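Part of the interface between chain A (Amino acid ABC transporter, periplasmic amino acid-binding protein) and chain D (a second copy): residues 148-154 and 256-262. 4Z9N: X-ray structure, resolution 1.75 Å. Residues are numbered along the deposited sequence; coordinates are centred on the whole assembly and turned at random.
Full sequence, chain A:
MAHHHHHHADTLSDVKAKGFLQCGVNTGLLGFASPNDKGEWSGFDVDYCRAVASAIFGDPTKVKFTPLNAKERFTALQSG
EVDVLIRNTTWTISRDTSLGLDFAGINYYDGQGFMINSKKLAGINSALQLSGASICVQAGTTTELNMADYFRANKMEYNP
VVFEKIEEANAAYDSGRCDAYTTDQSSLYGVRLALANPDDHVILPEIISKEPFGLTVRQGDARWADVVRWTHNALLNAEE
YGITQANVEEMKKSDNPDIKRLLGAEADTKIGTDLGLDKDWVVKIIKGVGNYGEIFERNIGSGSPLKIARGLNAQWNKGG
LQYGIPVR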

# COMPACT_ATOMS: atom_id res chain seq x y z
N ALA A 148 0.42 20.23 -17.33
CA ALA A 148 1.54 20.79 -18.07
C ALA A 148 2.32 19.68 -18.77
O ALA A 148 2.67 19.81 -19.95
CB ALA A 148 2.46 21.62 -17.15
N ASP A 149 2.60 18.59 -18.03
CA ASP A 149 3.32 17.44 -18.59
C ASP A 149 2.58 16.86 -19.79
O ASP A 149 3.17 16.62 -20.84
CB ASP A 149 3.49 16.32 -17.56
CG ASP A 149 4.48 16.66 -16.45
OD1 ASP A 149 5.27 17.62 -16.56
OD2 ASP A 149 4.48 15.91 -15.43
N TYR A 150 1.28 16.61 -19.62
CA TYR A 150 0.48 15.93 -20.65
C TYR A 150 0.40 16.73 -21.95
O TYR A 150 0.50 16.18 -23.04
CB TYR A 150 -0.93 15.66 -20.12
CG TYR A 150 -1.85 14.92 -21.05
CD1 TYR A 150 -1.67 13.57 -21.33
CD2 TYR A 150 -2.93 15.58 -21.64
CE1 TYR A 150 -2.55 12.89 -22.19
CE2 TYR A 150 -3.79 14.92 -22.49
CZ TYR A 150 -3.61 13.58 -22.76
OH TYR A 150 -4.49 12.95 -23.61
N PHE A 151 0.19 18.04 -21.83
CA PHE A 151 0.09 18.84 -23.03
C PHE A 151 1.47 18.98 -23.69
O PHE A 151 1.58 18.93 -24.90
CB PHE A 151 -0.55 20.20 -22.72
CG PHE A 151 -2.06 20.15 -22.69
CD1 PHE A 151 -2.73 19.50 -21.66
CD2 PHE A 151 -2.80 20.71 -23.71
CE1 PHE A 151 -4.11 19.43 -21.64
CE2 PHE A 151 -4.20 20.64 -23.70
CZ PHE A 151 -4.85 20.00 -22.67
N ARG A 152 2.53 19.09 -22.88
CA ARG A 152 3.86 19.13 -23.45
C ARG A 152 4.18 17.83 -24.19
O ARG A 152 4.69 17.87 -25.32
CB ARG A 152 4.91 19.40 -22.35
CG ARG A 152 6.36 19.27 -22.83
CD ARG A 152 7.37 19.50 -21.69
NE ARG A 152 6.97 20.56 -20.76
CZ ARG A 152 6.61 20.37 -19.48
NH1 ARG A 152 6.26 21.41 -18.74
NH2 ARG A 152 6.58 19.15 -18.95
N ALA A 153 3.89 16.69 -23.56
CA ALA A 153 4.22 15.38 -24.14
C ALA A 153 3.46 15.17 -25.46
O ALA A 153 4.00 14.63 -26.42
CB ALA A 153 3.90 14.26 -23.17
N ASN A 154 2.22 15.64 -25.51
CA ASN A 154 1.41 15.43 -26.68
C ASN A 154 1.39 16.61 -27.63
O ASN A 154 0.54 16.70 -28.52
CB ASN A 154 -0.01 15.06 -26.25
CG ASN A 154 -0.07 13.68 -25.66
OD1 ASN A 154 -0.05 12.69 -26.39
ND2 ASN A 154 -0.09 13.60 -24.32
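Chain D 256-262: NPDIKRL

Residues 148-153 of chain A form the last turns of a helix that begins earlier in the chain. Asn154(A) is the first residue to leave helical phi/psi, at -98/17. In chain D, Asn256(D) precedes a helix that runs from Pro257(D) through Leu262(D). Its phi/psi of -61/120 is extended, and the residues after it are all helical. The N-terminal turn of the chain D helix lies against the C-terminal part of the chain A helix.

The two helix axes approach to 10.6 Å. Their N-to-C directions make an angle of 118°, so the helices cross obliquely, with a component of opposed direction. The backbones come near each other at the start of the chain D helix. The CA atoms of Asp149(A) and Pro257(D) are 5.8 Å apart, and those of Ala153(A) and Asn256(D) are 6.1 Å apart. Asp149(A) and Ala153(A) are one helical turn apart, linked by a backbone hydrogen bond from Ala153(A) N to Asp149(A) O of 2.8 Å. Together the two stretches bury 211 Å².

The start of the chain D helix is capped by Asn256(D). Asn256(D) OD1 accepts from Asp258(D) N at 2.9 Å and from Ile259(D) N at 3.4 Å, both weak bonds. The CA-to-CB bond of Asn256(D) points away from chain A. The close packing is made by Pro257(D).

Pro257(D) has the largest covered area of either stretch, and its CA-to-CB bond points toward chain A. Its ring meets three residues of the chain A helix. Pro257(D) CB is 3.6 Å from Asp149(A) CG. Pro257(D) CD is 3.7 Å from Ala153(A) CB, an apolar contact. Pro257(D) CG is 4.0 Å from Arg152(A) NH2, at the edge of the guanidinium and near its plane.

Asp149(A) is the polar centre of the contact. Its CA-to-CB bond points toward chain D, and chi1 is m. Arg261(D) NH1 donates to Asp149(A) OD2 at 2.8 Å, with an angle of 146° at the hydrogen. This is the salt bridge between the stretches. The arginine comes from one turn beyond Pro257(D), so the proline and the arginine approach the same aspartate.

Each chain also holds its own arginine. Arg152(A) NH2 forms a salt bridge with Asp149(A) OD1 at 3.1 Å. Arg261(D) NH2 forms one with Asp258(D) OD1 at 2.9 Å. Arg261(D) thus uses its two terminal nitrogens on aspartates of different chains.

The CA-to-CB bond of Asp258(D) points sideways, but the end of the side chain comes nearer to chain A. Asp258(D) OD1 lies 3.9 Å from Asp149(A) OD2. These are like charges, and Arg261(D) pairs with both. A water joins them as well. The oxygen of water 1 is 2.7 Å from Asp149(A) OD2 and 2.6 Å from Asp258(D) OD1.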

# COMPACT_ATOMS: atom_id res chain seq x y z
N ASN D 256 9.57 11.99 -22.63
CA ASN D 256 8.43 11.75 -21.75
C ASN D 256 8.68 12.44 -20.41
O ASN D 256 9.65 12.13 -19.73
CB ASN D 256 8.23 10.23 -21.57
CG ASN D 256 7.02 9.89 -20.73
OD1 ASN D 256 6.74 10.51 -19.71
ND2 ASN D 256 6.29 8.86 -21.15
N PRO D 257 7.80 13.39 -20.02
CA PRO D 257 8.05 14.11 -18.76
C PRO D 257 8.11 13.21 -17.54
O PRO D 257 8.96 13.44 -16.68
CB PRO D 257 6.86 15.08 -18.67
CG PRO D 257 6.47 15.31 -20.10
CD PRO D 257 6.68 13.98 -20.77
N ASP D 258 7.23 12.21 -17.45
CA ASP D 258 7.25 11.29 -16.31
C ASP D 258 8.60 10.57 -16.20
O ASP D 258 9.11 10.36 -15.10
CB ASP D 258 6.13 10.26 -16.39
CG ASP D 258 4.76 10.88 -16.24
OD1 ASP D 258 4.66 12.07 -15.87
OD2 ASP D 258 3.76 10.17 -16.48
N ILE D 259 9.15 10.17 -17.33
CA ILE D 259 10.39 9.41 -17.35
C ILE D 259 11.57 10.31 -17.05
O ILE D 259 12.48 9.95 -16.29
CB ILE D 259 10.57 8.69 -18.69
CG1 ILE D 259 9.44 7.66 -18.88
CG2 ILE D 259 11.93 8.02 -18.78
CD1 ILE D 259 9.51 6.91 -20.23
N LYS D 260 11.55 11.50 -17.64
CA LYS D 260 12.60 12.50 -17.41
C LYS D 260 12.69 12.84 -15.92
O LYS D 260 13.78 12.93 -15.35
CB LYS D 260 12.31 13.76 -18.23
CG LYS D 260 13.34 14.86 -18.04
CD LYS D 260 13.00 16.11 -18.85
CE LYS D 260 13.00 15.82 -20.34
NZ LYS D 260 12.92 17.08 -21.13
N ARG D 261 11.53 13.00 -15.29
CA ARG D 261 11.46 13.35 -13.87
C ARG D 261 11.92 12.16 -13.02
O ARG D 261 12.71 12.33 -12.09
CB ARG D 261 10.03 13.78 -13.50
CG ARG D 261 9.86 14.21 -12.04
CD ARG D 261 8.50 14.85 -11.77
NE ARG D 261 7.40 13.93 -12.06
CZ ARG D 261 6.58 14.05 -13.11
NH1 ARG D 261 6.73 15.07 -13.95
NH2 ARG D 261 5.61 13.16 -13.30
N LEU D 262 11.44 10.96 -13.35
CA LEU D 262 11.84 9.75 -12.63
C LEU D 262 13.35 9.55 -12.67
O LEU D 262 13.97 9.24 -11.66
CB LEU D 262 11.15 8.51 -13.22
CG LEU D 262 11.47 7.19 -12.51
CD1 LEU D 262 10.92 7.19 -11.07
CD2 LEU D 262 10.98 5.98 -13.30
O HOH W 1 2.77 13.82 -15.54